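Local coordinates for Spermidine/putrescine ABC transporter, periplasmic binding protein (PDB 2V84) that probably binds polyamines such as spermidine and putrescine in the periplasm, as the solute receptor of an ABC transporter, at residues Ala113-Asp118 against Val255-Phe260; Pro126-Ala131 against Pro295-Arg300; Ser59-Phe64 against Gly81-Ile86. All blocks are in the same frame, centred on the assembly; numbering follows the deposited sequence.

Contact 1. Residues Ala113-Asp118 against Val255-Phe260; sequences ARIAYD and VYVDSF
Y117 and V257 approach from opposite directions and bury more surface than any other residues here. CG1 of V257 lies 3.6 Å from Y117 CE2 and 3.4 Å from Y117 OH, so the branch meets the phenol end of the ring, obliquely to its plane. The ring gets there because Y117 CG sits between the backbone N and the carbonyl carbon (chi1 54°), on a type I turn from I115 to D118 that is closed by D118 N bonding I115 O at 3.1 Å. I115 C backs one ring face, offset toward its rim. Beyond V257, one water joins the two hydroxyls: it lies 2.6 Å from Y117 OH and donates to S259 OG at 2.6 Å. At the other end V255 CG1 comes within 4.2 Å of R114 NH2. The guanidinium is held elsewhere, by the carbonyl of L317 and by a salt bridge to the sulfonate of a bound MES buffer molecule. V255, V257 and S259 thus meet the helix-to-turn segment 113-118 with the same side of strand 254-260, a strand of the mixed sheet, beside a pocket holding a buffer molecule, consistent with the ligand cleft of a periplasmic solute-binding protein.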
ATOM      1  N   ALA A 113       0.517  -3.738  17.522  1.00 42.04           N
ATOM      2  CA  ALA A 113       1.009  -2.514  18.167  1.00 41.20           C
ATOM      3  C   ALA A 113       0.998  -1.260  17.272  1.00 40.80           C
ATOM      4  O   ALA A 113       0.780  -0.152  17.770  1.00 40.55           O
ATOM      5  CB  ALA A 113       2.400  -2.743  18.756  1.00 41.41           C
ATOM      6  N   ARG A 114       1.236  -1.429  15.967  1.00 39.63           N
ATOM      7  CA  ARG A 114       1.295  -0.300  15.025  1.00 38.86           C
ATOM      8  C   ARG A 114      -0.061   0.198  14.522  1.00 38.19           C
ATOM      9  O   ARG A 114      -0.162   1.334  14.036  1.00 38.73           O
ATOM     10  CB  ARG A 114       2.124  -0.653  13.788  1.00 38.63           C
ATOM     11  CG  ARG A 114       3.564  -1.001  14.043  1.00 39.48           C
ATOM     12  CD  ARG A 114       4.232  -1.414  12.745  1.00 39.87           C
ATOM     13  NE  ARG A 114       4.856  -0.294  12.047  1.00 39.47           N
ATOM     14  CZ  ARG A 114       5.696  -0.430  11.030  1.00 38.38           C
ATOM     15  NH1 ARG A 114       6.028  -1.633  10.590  1.00 38.79           N
ATOM     16  NH2 ARG A 114       6.228   0.642  10.467  1.00 40.47           N
ATOM     17  N   ILE A 115      -1.089  -0.648  14.592  1.00 36.83           N
ATOM     18  CA  ILE A 115      -2.388  -0.298  14.012  1.00 34.92           C
ATOM     19  C   ILE A 115      -3.265   0.525  14.954  1.00 35.11           C
ATOM     20  O   ILE A 115      -4.367   0.107  15.313  1.00 33.98           O
ATOM     21  CB  ILE A 115      -3.157  -1.540  13.449  1.00 35.26           C
ATOM     22  CG1 ILE A 115      -3.412  -2.610  14.506  1.00 35.38           C
ATOM     23  CG2 ILE A 115      -2.418  -2.136  12.252  1.00 32.74           C
ATOM     24  CD1 ILE A 115      -4.594  -3.527  14.178  1.00 35.19           C
ATOM     25  N   ALA A 116      -2.767   1.708  15.332  1.00 34.58           N
ATOM     26  CA  ALA A 116      -3.449   2.577  16.301  1.00 34.96           C
ATOM     27  C   ALA A 116      -4.789   3.171  15.823  1.00 34.79           C
ATOM     28  O   ALA A 116      -5.550   3.680  16.640  1.00 35.31           O
ATOM     29  CB  ALA A 116      -2.507   3.684  16.790  1.00 34.82           C
ATOM     30  N   TYR A 117      -5.080   3.109  14.523  1.00 34.74           N
ATOM     31  CA  TYR A 117      -6.390   3.554  14.015  1.00 34.61           C
ATOM     32  C   TYR A 117      -7.523   2.613  14.483  1.00 34.39           C
ATOM     33  O   TYR A 117      -8.684   3.033  14.577  1.00 34.72           O
ATOM     34  CB  TYR A 117      -6.376   3.664  12.477  1.00 34.34           C
ATOM     35  CG  TYR A 117      -5.914   2.397  11.819  1.00 35.01           C
ATOM     36  CD1 TYR A 117      -6.805   1.334  11.586  1.00 34.61           C
ATOM     37  CD2 TYR A 117      -4.576   2.228  11.474  1.00 32.35           C
ATOM     38  CE1 TYR A 117      -6.369   0.152  11.030  1.00 32.87           C
ATOM     39  CE2 TYR A 117      -4.137   1.048  10.913  1.00 33.83           C
ATOM     40  CZ  TYR A 117      -5.035   0.028  10.685  1.00 34.41           C
ATOM     41  OH  TYR A 117      -4.594  -1.149  10.152  1.00 34.87           O
ATOM     42  N   ASP A 118      -7.176   1.354  14.783  1.00 34.26           N
ATOM     43  CA  ASP A 118      -8.159   0.322  15.176  1.00 33.93           C
ATOM     44  C   ASP A 118      -7.452  -0.860  15.859  1.00 33.65           C
ATOM     45  O   ASP A 118      -7.439  -1.987  15.332  1.00 33.26           O
ATOM     46  CB  ASP A 118      -8.922  -0.145  13.934  1.00 34.18           C
ATOM     47  CG  ASP A 118     -10.191  -0.899  14.264  1.00 34.64           C
ATOM     48  OD1 ASP A 118     -10.924  -0.496  15.192  1.00 37.35           O
ATOM     49  OD2 ASP A 118     -10.448  -1.904  13.581  1.00 35.15           O
ATOM     50  N   VAL A 255       5.117   3.918   5.187  1.00 28.72           N
ATOM     51  CA  VAL A 255       4.694   2.525   5.156  1.00 28.62           C
ATOM     52  C   VAL A 255       3.148   2.523   5.093  1.00 27.75           C
ATOM     53  O   VAL A 255       2.510   3.447   5.570  1.00 28.06           O
ATOM     54  CB  VAL A 255       5.261   1.766   6.414  1.00 29.13           C
ATOM     55  CG1 VAL A 255       4.738   0.351   6.525  1.00 31.12           C
ATOM     56  CG2 VAL A 255       6.792   1.729   6.377  1.00 29.93           C
ATOM     57  N   TYR A 256       2.545   1.517   4.463  1.00 27.36           N
ATOM     58  CA  TYR A 256       1.074   1.424   4.422  1.00 26.62           C
ATOM     59  C   TYR A 256       0.574   0.141   5.068  1.00 27.01           C
ATOM     60  O   TYR A 256       1.278  -0.855   5.088  1.00 26.25           O
ATOM     61  CB  TYR A 256       0.519   1.554   2.979  1.00 26.27           C
ATOM     62  CG  TYR A 256       0.873   0.385   2.091  1.00 26.62           C
ATOM     63  CD1 TYR A 256       0.167  -0.833   2.168  1.00 25.99           C
ATOM     64  CD2 TYR A 256       1.908   0.486   1.185  1.00 26.84           C
ATOM     65  CE1 TYR A 256       0.522  -1.926   1.382  1.00 26.88           C
ATOM     66  CE2 TYR A 256       2.252  -0.583   0.379  1.00 27.09           C
ATOM     67  CZ  TYR A 256       1.561  -1.781   0.476  1.00 28.32           C
ATOM     68  OH  TYR A 256       1.940  -2.840  -0.318  1.00 27.72           O
ATOM     69  N   VAL A 257      -0.632   0.182   5.636  1.00 27.50           N
ATOM     70  CA  VAL A 257      -1.341  -1.046   6.001  1.00 27.23           C
ATOM     71  C   VAL A 257      -2.745  -1.004   5.380  1.00 25.86           C
ATOM     72  O   VAL A 257      -3.474  -0.041   5.559  1.00 26.01           O
ATOM     73  CB  VAL A 257      -1.407  -1.299   7.538  1.00 27.87           C
ATOM     74  CG1 VAL A 257      -1.974  -0.073   8.274  1.00 31.02           C
ATOM     75  CG2 VAL A 257      -2.210  -2.580   7.817  1.00 26.05           C
ATOM     76  N   ASP A 258      -3.065  -2.043   4.613  1.00 25.13           N
ATOM     77  CA  ASP A 258      -4.412  -2.261   4.044  1.00 25.14           C
ATOM     78  C   ASP A 258      -5.157  -3.289   4.912  1.00 25.09           C
ATOM     79  O   ASP A 258      -4.517  -4.178   5.457  1.00 25.76           O
ATOM     80  CB  ASP A 258      -4.267  -2.828   2.633  1.00 25.57           C
ATOM     81  CG  ASP A 258      -3.735  -1.798   1.630  1.00 27.41           C
ATOM     82  OD1 ASP A 258      -4.078  -0.621   1.766  1.00 27.72           O
ATOM     83  OD2 ASP A 258      -3.005  -2.188   0.683  1.00 27.99           O
ATOM     84  N   SER A 259      -6.483  -3.167   5.032  1.00 23.47           N
ATOM     85  CA  SER A 259      -7.302  -3.972   5.969  1.00 23.60           C
ATOM     86  C   SER A 259      -8.597  -4.372   5.337  1.00 23.94           C
ATOM     87  O   SER A 259      -9.114  -3.617   4.529  1.00 24.43           O
ATOM     88  CB  SER A 259      -7.695  -3.140   7.187  1.00 23.48           C
ATOM     89  OG  SER A 259      -6.563  -2.902   7.987  1.00 25.96           O
ATOM     90  N   PHE A 260      -9.149  -5.517   5.743  1.00 24.25           N
ATOM     91  CA  PHE A 260     -10.543  -5.858   5.478  1.00 24.02           C
ATOM     92  C   PHE A 260     -11.441  -5.049   6.397  1.00 24.76           C
ATOM     93  O   PHE A 260     -11.219  -4.967   7.621  1.00 23.91           O
ATOM     94  CB  PHE A 260     -10.854  -7.316   5.812  1.00 24.53           C
ATOM     95  CG  PHE A 260     -10.234  -8.341   4.887  1.00 21.58           C
ATOM     96  CD1 PHE A 260     -10.755  -8.576   3.623  1.00 24.80           C
ATOM     97  CD2 PHE A 260      -9.165  -9.119   5.334  1.00 23.77           C
ATOM     98  CE1 PHE A 260     -10.218  -9.553   2.781  1.00 24.04           C
ATOM     99  CE2 PHE A 260      -8.630 -10.116   4.507  1.00 22.76           C
ATOM    100  CZ  PHE A 260      -9.155 -10.334   3.231  1.00 25.46           C
TER
HETATM  101  O   HOH W   1      -6.246  -3.097  10.534  1.00 35.93           O

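Contact 2. Residues Pro126-Ala131 against Pro295-Arg300; sequences PYYLGA and PSTIHR
P126 meets I298 through its ring, CB lying 3.9 Å from I298 CD1. The same methyl is 3.5 Å from P126 O and 3.5 Å from Y127 O, so the tip of the isoleucine is set against two successive carbonyls of the strand. Y127 offers little more than this backbone atom: its CB points away from 295-300, and its carbonyl also accepts a hydrogen bond from Y285 OH. Y127 and Y128 together face D258 of the antiparallel neighbour strand 254-260, which is the pattern of a classic beta bulge within strand 125-137 of the mixed sheet.

Y128 also starts away from the loop, but its ring end comes back to it. With CG anti to the backbone N (chi1 -179°), the side chain crosses P295 and T297 at about a right angle. Its OH stands 3.3 Å from P295 CD and is hydrogen-bonded to Y312 OH, while CE1 presents the ring edge to P295 O at 3.6 Å, in the plane of the ring.

L129 supplies the polar link across the contact. T297 OG1 donates to L129 O at 2.6 Å, in the carbonyl plane and on a lone pair, with a C=O...donor angle of 133°. T297 can reach it because chi1 of 50° swings OG1 between its own backbone N and carbonyl carbon. The loop is braced from within by S296 OG, which donates to H299 O at 2.7 Å, the donor tilted slightly from that carbonyl plane. L129 CB packs on I298 CG2 at 3.7 Å, the second isoleucine branch to touch the strand, and farther out the leucine side chain reaches R114 of helix 109-114.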
ATOM      1  N   PRO A 126      -6.201  -6.531   9.528  1.00 23.77           N
ATOM      2  CA  PRO A 126      -5.131  -6.328   8.539  1.00 23.52           C
ATOM      3  C   PRO A 126      -5.117  -7.306   7.370  1.00 23.65           C
ATOM      4  O   PRO A 126      -5.303  -8.510   7.559  1.00 24.09           O
ATOM      5  CB  PRO A 126      -3.848  -6.517   9.366  1.00 23.65           C
ATOM      6  CG  PRO A 126      -4.252  -6.094  10.722  1.00 23.28           C
ATOM      7  CD  PRO A 126      -5.673  -6.552  10.901  1.00 23.17           C
ATOM      8  N   TYR A 127      -4.851  -6.772   6.176  1.00 23.57           N
ATOM      9  CA  TYR A 127      -4.805  -7.524   4.934  1.00 22.92           C
ATOM     10  C   TYR A 127      -3.339  -7.656   4.488  1.00 23.76           C
ATOM     11  O   TYR A 127      -2.877  -8.747   4.137  1.00 23.21           O
ATOM     12  CB  TYR A 127      -5.625  -6.732   3.906  1.00 23.99           C
ATOM     13  CG  TYR A 127      -5.840  -7.382   2.582  1.00 24.74           C
ATOM     14  CD1 TYR A 127      -4.827  -7.421   1.627  1.00 24.40           C
ATOM     15  CD2 TYR A 127      -7.085  -7.910   2.255  1.00 24.95           C
ATOM     16  CE1 TYR A 127      -5.036  -7.996   0.411  1.00 24.86           C
ATOM     17  CE2 TYR A 127      -7.302  -8.507   1.020  1.00 25.51           C
ATOM     18  CZ  TYR A 127      -6.283  -8.547   0.111  1.00 23.50           C
ATOM     19  OH  TYR A 127      -6.492  -9.119  -1.134  1.00 26.38           O
ATOM     20  N   TYR A 128      -2.604  -6.547   4.513  1.00 23.29           N
ATOM     21  CA  TYR A 128      -1.198  -6.570   4.132  1.00 24.19           C
ATOM     22  C   TYR A 128      -0.545  -5.284   4.593  1.00 24.53           C
ATOM     23  O   TYR A 128      -1.203  -4.273   4.678  1.00 26.01           O
ATOM     24  CB  TYR A 128      -1.002  -6.830   2.591  1.00 23.72           C
ATOM     25  CG  TYR A 128       0.467  -6.874   2.246  1.00 24.79           C
ATOM     26  CD1 TYR A 128       1.276  -7.895   2.739  1.00 23.09           C
ATOM     27  CD2 TYR A 128       1.059  -5.861   1.486  1.00 24.22           C
ATOM     28  CE1 TYR A 128       2.640  -7.916   2.487  1.00 25.57           C
ATOM     29  CE2 TYR A 128       2.428  -5.877   1.242  1.00 23.28           C
ATOM     30  CZ  TYR A 128       3.199  -6.896   1.748  1.00 24.99           C
ATOM     31  OH  TYR A 128       4.544  -6.906   1.481  1.00 25.35           O
ATOM     32  N   LEU A 129       0.736  -5.346   4.934  1.00 24.16           N
ATOM     33  CA  LEU A 129       1.519  -4.172   5.319  1.00 23.94           C
ATOM     34  C   LEU A 129       2.755  -4.180   4.441  1.00 24.54           C
ATOM     35  O   LEU A 129       3.479  -5.180   4.413  1.00 25.71           O
ATOM     36  CB  LEU A 129       1.931  -4.277   6.797  1.00 24.62           C
ATOM     37  CG  LEU A 129       2.619  -3.085   7.486  1.00 25.64           C
ATOM     38  CD1 LEU A 129       2.375  -3.171   8.954  1.00 29.39           C
ATOM     39  CD2 LEU A 129       4.135  -3.050   7.185  1.00 26.58           C
ATOM     40  N   GLY A 130       3.007  -3.087   3.725  1.00 25.22           N
ATOM     41  CA  GLY A 130       4.242  -3.021   2.911  1.00 25.09           C
ATOM     42  C   GLY A 130       4.647  -1.576   2.774  1.00 26.49           C
ATOM     43  O   GLY A 130       4.212  -0.727   3.555  1.00 26.79           O
ATOM     44  N   ALA A 131       5.484  -1.287   1.784  1.00 26.80           N
ATOM     45  CA  ALA A 131       5.880   0.097   1.545  1.00 27.30           C
ATOM     46  C   ALA A 131       6.327   0.217   0.119  1.00 27.25           C
ATOM     47  O   ALA A 131       6.904  -0.724  -0.459  1.00 27.89           O
ATOM     48  CB  ALA A 131       7.007   0.528   2.492  1.00 27.58           C
ATOM     49  N   PRO A 295       6.831 -10.250   1.554  1.00 33.20           N
ATOM     50  CA  PRO A 295       7.229 -10.967   2.763  1.00 33.04           C
ATOM     51  C   PRO A 295       6.045 -11.062   3.705  1.00 32.37           C
ATOM     52  O   PRO A 295       5.072 -10.331   3.548  1.00 32.23           O
ATOM     53  CB  PRO A 295       8.295 -10.054   3.362  1.00 32.83           C
ATOM     54  CG  PRO A 295       7.818  -8.670   2.981  1.00 33.56           C
ATOM     55  CD  PRO A 295       7.224  -8.821   1.609  1.00 33.30           C
ATOM     56  N   SER A 296       6.119 -11.961   4.677  1.00 32.01           N
ATOM     57  CA  SER A 296       5.020 -12.121   5.602  1.00 32.13           C
ATOM     58  C   SER A 296       5.122 -11.077   6.714  1.00 31.77           C
ATOM     59  O   SER A 296       5.493 -11.386   7.840  1.00 33.16           O
ATOM     60  CB  SER A 296       4.981 -13.552   6.172  1.00 31.67           C
ATOM     61  OG  SER A 296       3.747 -13.817   6.827  1.00 32.47           O
ATOM     62  N   THR A 297       4.778  -9.840   6.387  1.00 31.63           N
ATOM     63  CA  THR A 297       4.823  -8.731   7.351  1.00 30.75           C
ATOM     64  C   THR A 297       3.810  -8.823   8.491  1.00 30.87           C
ATOM     65  O   THR A 297       4.083  -8.346   9.585  1.00 29.41           O
ATOM     66  CB  THR A 297       4.662  -7.377   6.643  1.00 31.49           C
ATOM     67  OG1 THR A 297       3.517  -7.432   5.786  1.00 30.08           O
ATOM     68  CG2 THR A 297       5.886  -7.091   5.803  1.00 31.57           C
ATOM     69  N   ILE A 298       2.642  -9.440   8.249  1.00 29.80           N
ATOM     70  CA  ILE A 298       1.578  -9.421   9.269  1.00 28.77           C
ATOM     71  C   ILE A 298       1.249 -10.776   9.880  1.00 29.16           C
ATOM     72  O   ILE A 298       0.550 -10.846  10.892  1.00 28.85           O
ATOM     73  CB  ILE A 298       0.221  -8.800   8.751  1.00 28.61           C
ATOM     74  CG1 ILE A 298      -0.518  -9.754   7.798  1.00 28.97           C
ATOM     75  CG2 ILE A 298       0.439  -7.427   8.128  1.00 26.19           C
ATOM     76  CD1 ILE A 298      -1.943  -9.342   7.508  1.00 27.99           C
ATOM     77  N   HIS A 299       1.741 -11.842   9.263  1.00 29.95           N
ATOM     78  CA  HIS A 299       1.212 -13.186   9.513  1.00 30.89           C
ATOM     79  C   HIS A 299       2.302 -14.053  10.100  1.00 31.74           C
ATOM     80  O   HIS A 299       3.376 -14.223   9.489  1.00 32.19           O
ATOM     81  CB  HIS A 299       0.707 -13.788   8.192  1.00 30.47           C
ATOM     82  CG  HIS A 299      -0.249 -14.933   8.357  1.00 30.12           C
ATOM     83  ND1 HIS A 299       0.152 -16.197   8.744  1.00 27.41           N
ATOM     84  CD2 HIS A 299      -1.587 -15.016   8.141  1.00 28.00           C
ATOM     85  CE1 HIS A 299      -0.895 -17.000   8.774  1.00 27.69           C
ATOM     86  NE2 HIS A 299      -1.961 -16.308   8.414  1.00 26.77           N
ATOM     87  N   ARG A 300       2.041 -14.625  11.272  1.00 32.31           N
ATOM     88  CA  ARG A 300       3.105 -15.388  11.940  1.00 33.18           C
ATOM     89  C   ARG A 300       3.375 -16.804  11.454  1.00 32.55           C
ATOM     90  O   ARG A 300       4.379 -17.391  11.836  1.00 32.79           O
ATOM     91  CB  ARG A 300       3.105 -15.246  13.473  1.00 33.42           C
ATOM     92  CG  ARG A 300       1.790 -15.097  14.137  1.00 35.27           C
ATOM     93  CD  ARG A 300       1.972 -15.005  15.634  1.00 39.54           C
ATOM     94  NE  ARG A 300       0.988 -15.841  16.316  1.00 42.78           N
ATOM     95  CZ  ARG A 300       1.209 -17.080  16.738  1.00 44.06           C
ATOM     96  NH1 ARG A 300       2.395 -17.648  16.574  1.00 46.01           N
ATOM     97  NH2 ARG A 300       0.237 -17.752  17.332  1.00 44.41           N
TER

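Contact 3. Residues Ser59-Phe64 against Gly81-Ile86; sequences SNEDMF and GDFVSI
N60 O accepts the helical hydrogen bond of F64 N at 2.9 Å and also lies 3.6 Å from F83 CE2 of the facing helix. F83 buries more surface than any other residue of the contact. N60 CB sits over the centre of its ring, 3.6 Å from the centroid and 11° off the ring normal, a well-formed CH-pi contact. The opposite face is backed by I86 CD1 from the next turn of its own helix. F83 projects toward N60 with CG beside its backbone N and anti to its carbonyl carbon (chi1 -82°).

F64 crosses both F83 and I86 at about a right angle. Its CB lies 4.1 Å from F83 CE2, and its ring carbon CE1 touches I86 CG2 at 4.0 Å. M63 CE adds a looser contact with the F83 ring. E61 has two conformers, and in one of them OE2 stands near the ring edge, so this approach is doubtful.

The N-terminus of helix 60-67 is capped by S59, whose OG accepts from D62 N at 3.1 Å in a nearly straight bond. Helices 60-67 and 81-89 follow strands 51-57 and 76-77 of the three-stranded parallel sheet. The side chain of F83 is about 7 Å from that of R167, a predicted spermidine-binding residue, and a MES buffer molecule lies beside N60, so the pair probably sits at the edge of the ligand cleft. The two segments run roughly parallel, crossing at -27° with axes 11.3 Å apart, a spacing bridged largely by the F83 side chain. No hydrogen bond joins them, so dispersion and CH-pi attraction probably dominate.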
ATOM      1  N   SER A  59      -8.269   3.480  -6.666  1.00 34.12           N
ATOM      2  CA  SER A  59      -7.817   4.321  -5.553  1.00 33.42           C
ATOM      3  C   SER A  59      -8.775   4.237  -4.369  1.00 34.04           C
ATOM      4  O   SER A  59      -9.964   3.949  -4.543  1.00 34.55           O
ATOM      5  CB  SER A  59      -7.671   5.780  -5.990  1.00 33.75           C
ATOM      6  OG  SER A  59      -8.876   6.489  -5.809  1.00 28.86           O
ATOM      7  N   ASN A  60      -8.277   4.531  -3.172  1.00 33.98           N
ATOM      8  CA  ASN A  60      -9.160   4.629  -2.000  1.00 34.13           C
ATOM      9  C   ASN A  60     -10.133   5.795  -2.041  1.00 34.71           C
ATOM     10  O   ASN A  60     -11.147   5.773  -1.369  1.00 34.94           O
ATOM     11  CB  ASN A  60      -8.365   4.628  -0.698  1.00 33.98           C
ATOM     12  CG  ASN A  60      -7.960   3.232  -0.278  1.00 33.17           C
ATOM     13  OD1 ASN A  60      -8.684   2.271  -0.513  1.00 34.23           O
ATOM     14  ND2 ASN A  60      -6.803   3.111   0.329  1.00 35.46           N
ATOM     15  N   GLU A  61      -9.824   6.831  -2.823  0.50 35.02           N
ATOM     16  CA  GLU A  61     -10.796   7.908  -3.045  0.50 35.05           C
ATOM     17  C   GLU A  61     -12.016   7.330  -3.738  0.50 35.22           C
ATOM     18  O   GLU A  61     -13.150   7.554  -3.318  0.50 35.04           O
ATOM     19  CB  GLU A  61     -10.211   9.043  -3.895  0.50 35.08           C
ATOM     20  CG  GLU A  61      -9.368  10.045  -3.124  0.50 34.88           C
ATOM     21  CD  GLU A  61     -10.103  10.678  -1.960  0.50 34.44           C
ATOM     22  OE1 GLU A  61     -11.349  10.791  -2.010  0.50 33.92           O
ATOM     23  OE2 GLU A  61      -9.424  11.064  -0.987  0.50 34.82           O
ATOM     24  N   ASP A  62     -11.758   6.564  -4.795  1.00 35.60           N
ATOM     25  CA  ASP A  62     -12.830   5.938  -5.594  1.00 35.75           C
ATOM     26  C   ASP A  62     -13.681   4.937  -4.782  1.00 35.70           C
ATOM     27  O   ASP A  62     -14.911   4.949  -4.842  1.00 36.04           O
ATOM     28  CB  ASP A  62     -12.205   5.202  -6.785  1.00 36.20           C
ATOM     29  CG  ASP A  62     -11.800   6.130  -7.909  1.00 36.52           C
ATOM     30  OD1 ASP A  62     -12.272   7.292  -7.948  1.00 38.44           O
ATOM     31  OD2 ASP A  62     -11.002   5.689  -8.771  1.00 39.23           O
ATOM     32  N   MET A  63     -12.999   4.059  -4.043  1.00 35.79           N
ATOM     33  CA  MET A  63     -13.633   3.142  -3.105  1.00 35.69           C
ATOM     34  C   MET A  63     -14.503   3.925  -2.163  1.00 35.87           C
ATOM     35  O   MET A  63     -15.672   3.576  -1.959  1.00 36.38           O
ATOM     36  CB  MET A  63     -12.570   2.401  -2.291  1.00 35.16           C
ATOM     37  CG  MET A  63     -13.127   1.577  -1.130  1.00 34.96           C
ATOM     38  SD  MET A  63     -13.451   2.466   0.424  1.00 33.87           S
ATOM     39  CE  MET A  63     -11.765   2.880   0.883  1.00 30.76           C
ATOM     40  N   PHE A  64     -13.925   4.977  -1.578  1.00 36.00           N
ATOM     41  CA  PHE A  64     -14.610   5.755  -0.547  1.00 36.35           C
ATOM     42  C   PHE A  64     -15.908   6.295  -1.108  1.00 36.95           C
ATOM     43  O   PHE A  64     -16.935   6.257  -0.433  1.00 36.57           O
ATOM     44  CB  PHE A  64     -13.721   6.895  -0.028  1.00 36.25           C
ATOM     45  CG  PHE A  64     -14.379   7.748   1.009  1.00 35.82           C
ATOM     46  CD1 PHE A  64     -14.271   7.430   2.362  1.00 36.05           C
ATOM     47  CD2 PHE A  64     -15.142   8.859   0.637  1.00 37.26           C
ATOM     48  CE1 PHE A  64     -14.894   8.209   3.333  1.00 36.30           C
ATOM     49  CE2 PHE A  64     -15.771   9.643   1.597  1.00 36.63           C
ATOM     50  CZ  PHE A  64     -15.655   9.317   2.950  1.00 37.10           C
ATOM     51  N   GLY A  81      -4.732   2.411   6.108  1.00 26.31           N
ATOM     52  CA  GLY A  81      -4.935   2.779   7.529  1.00 26.52           C
ATOM     53  C   GLY A  81      -5.520   4.157   7.721  1.00 27.41           C
ATOM     54  O   GLY A  81      -6.372   4.375   8.592  1.00 27.49           O
ATOM     55  N   ASP A  82      -5.080   5.109   6.899  1.00 27.60           N
ATOM     56  CA  ASP A  82      -5.660   6.448   6.968  1.00 28.27           C
ATOM     57  C   ASP A  82      -7.150   6.441   6.620  1.00 28.52           C
ATOM     58  O   ASP A  82      -7.949   7.116   7.276  1.00 28.56           O
ATOM     59  CB  ASP A  82      -4.859   7.484   6.143  1.00 27.95           C
ATOM     60  CG  ASP A  82      -4.566   7.027   4.727  1.00 29.94           C
ATOM     61  OD1 ASP A  82      -4.398   5.811   4.502  1.00 30.59           O
ATOM     62  OD2 ASP A  82      -4.477   7.899   3.833  1.00 31.00           O
ATOM     63  N   PHE A  83      -7.538   5.650   5.625  1.00 28.53           N
ATOM     64  CA  PHE A  83      -8.954   5.537   5.265  1.00 28.93           C
ATOM     65  C   PHE A  83      -9.770   4.699   6.241  1.00 29.59           C
ATOM     66  O   PHE A  83     -10.979   4.902   6.351  1.00 31.28           O
ATOM     67  CB  PHE A  83      -9.136   5.033   3.834  1.00 28.90           C
ATOM     68  CG  PHE A  83      -9.002   6.114   2.816  1.00 29.83           C
ATOM     69  CD1 PHE A  83      -7.739   6.508   2.381  1.00 29.05           C
ATOM     70  CD2 PHE A  83     -10.128   6.775   2.324  1.00 29.63           C
ATOM     71  CE1 PHE A  83      -7.607   7.537   1.458  1.00 29.48           C
ATOM     72  CE2 PHE A  83      -9.993   7.807   1.382  1.00 30.44           C
ATOM     73  CZ  PHE A  83      -8.728   8.175   0.960  1.00 29.60           C
ATOM     74  N   VAL A  84      -9.144   3.781   6.985  1.00 28.99           N
ATOM     75  CA  VAL A  84      -9.926   3.131   8.062  1.00 28.30           C
ATOM     76  C   VAL A  84     -10.325   4.156   9.140  1.00 28.86           C
ATOM     77  O   VAL A  84     -11.502   4.187   9.605  1.00 28.95           O
ATOM     78  CB  VAL A  84      -9.218   1.901   8.665  1.00 28.73           C
ATOM     79  CG1 VAL A  84     -10.019   1.358   9.871  1.00 27.60           C
ATOM     80  CG2 VAL A  84      -9.079   0.805   7.605  1.00 25.79           C
ATOM     81  N   SER A  85      -9.370   4.999   9.521  1.00 28.68           N
ATOM     82  CA  SER A  85      -9.593   6.014  10.549  1.00 30.16           C
ATOM     83  C   SER A  85     -10.628   7.062  10.110  1.00 30.54           C
ATOM     84  O   SER A  85     -11.567   7.376  10.858  1.00 31.04           O
ATOM     85  CB  SER A  85      -8.265   6.643  10.959  1.00 29.43           C
ATOM     86  OG  SER A  85      -8.445   7.772  11.818  1.00 33.23           O
ATOM     87  N   ILE A  86     -10.478   7.573   8.887  1.00 32.12           N
ATOM     88  CA  ILE A  86     -11.471   8.481   8.273  1.00 32.93           C
ATOM     89  C   ILE A  86     -12.868   7.878   8.293  1.00 33.82           C
ATOM     90  O   ILE A  86     -13.842   8.545   8.698  1.00 34.11           O
ATOM     91  CB  ILE A  86     -11.100   8.839   6.780  1.00 33.13           C
ATOM     92  CG1 ILE A  86      -9.866   9.741   6.715  1.00 32.91           C
ATOM     93  CG2 ILE A  86     -12.276   9.492   6.063  1.00 33.95           C
ATOM     94  CD1 ILE A  86      -9.105   9.707   5.364  1.00 32.58           C
TER

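Overall arrangement
Along the chain contact 3 closes first. The segments of contacts 1 and 2 then alternate: 113-118, 126-131, 255-260, 295-300. Contacts 1 and 2, with centres 10 Å apart, share the mixed sheet, in which strands 125-137 and 254-260 are antiparallel neighbours. Contact 3 lies about 12 Å from contact 1, centre to centre, and touches it where Y117 packs on V84 and S85 of helix 81-89. It does not touch contact 2, whose centre is 18 Å away. Contact 1 is therefore the link between the helix pair and the strand-loop packing. Contacts 1 and 3 each have bound MES beside them, at R114 and N60, probably near the polyamine site.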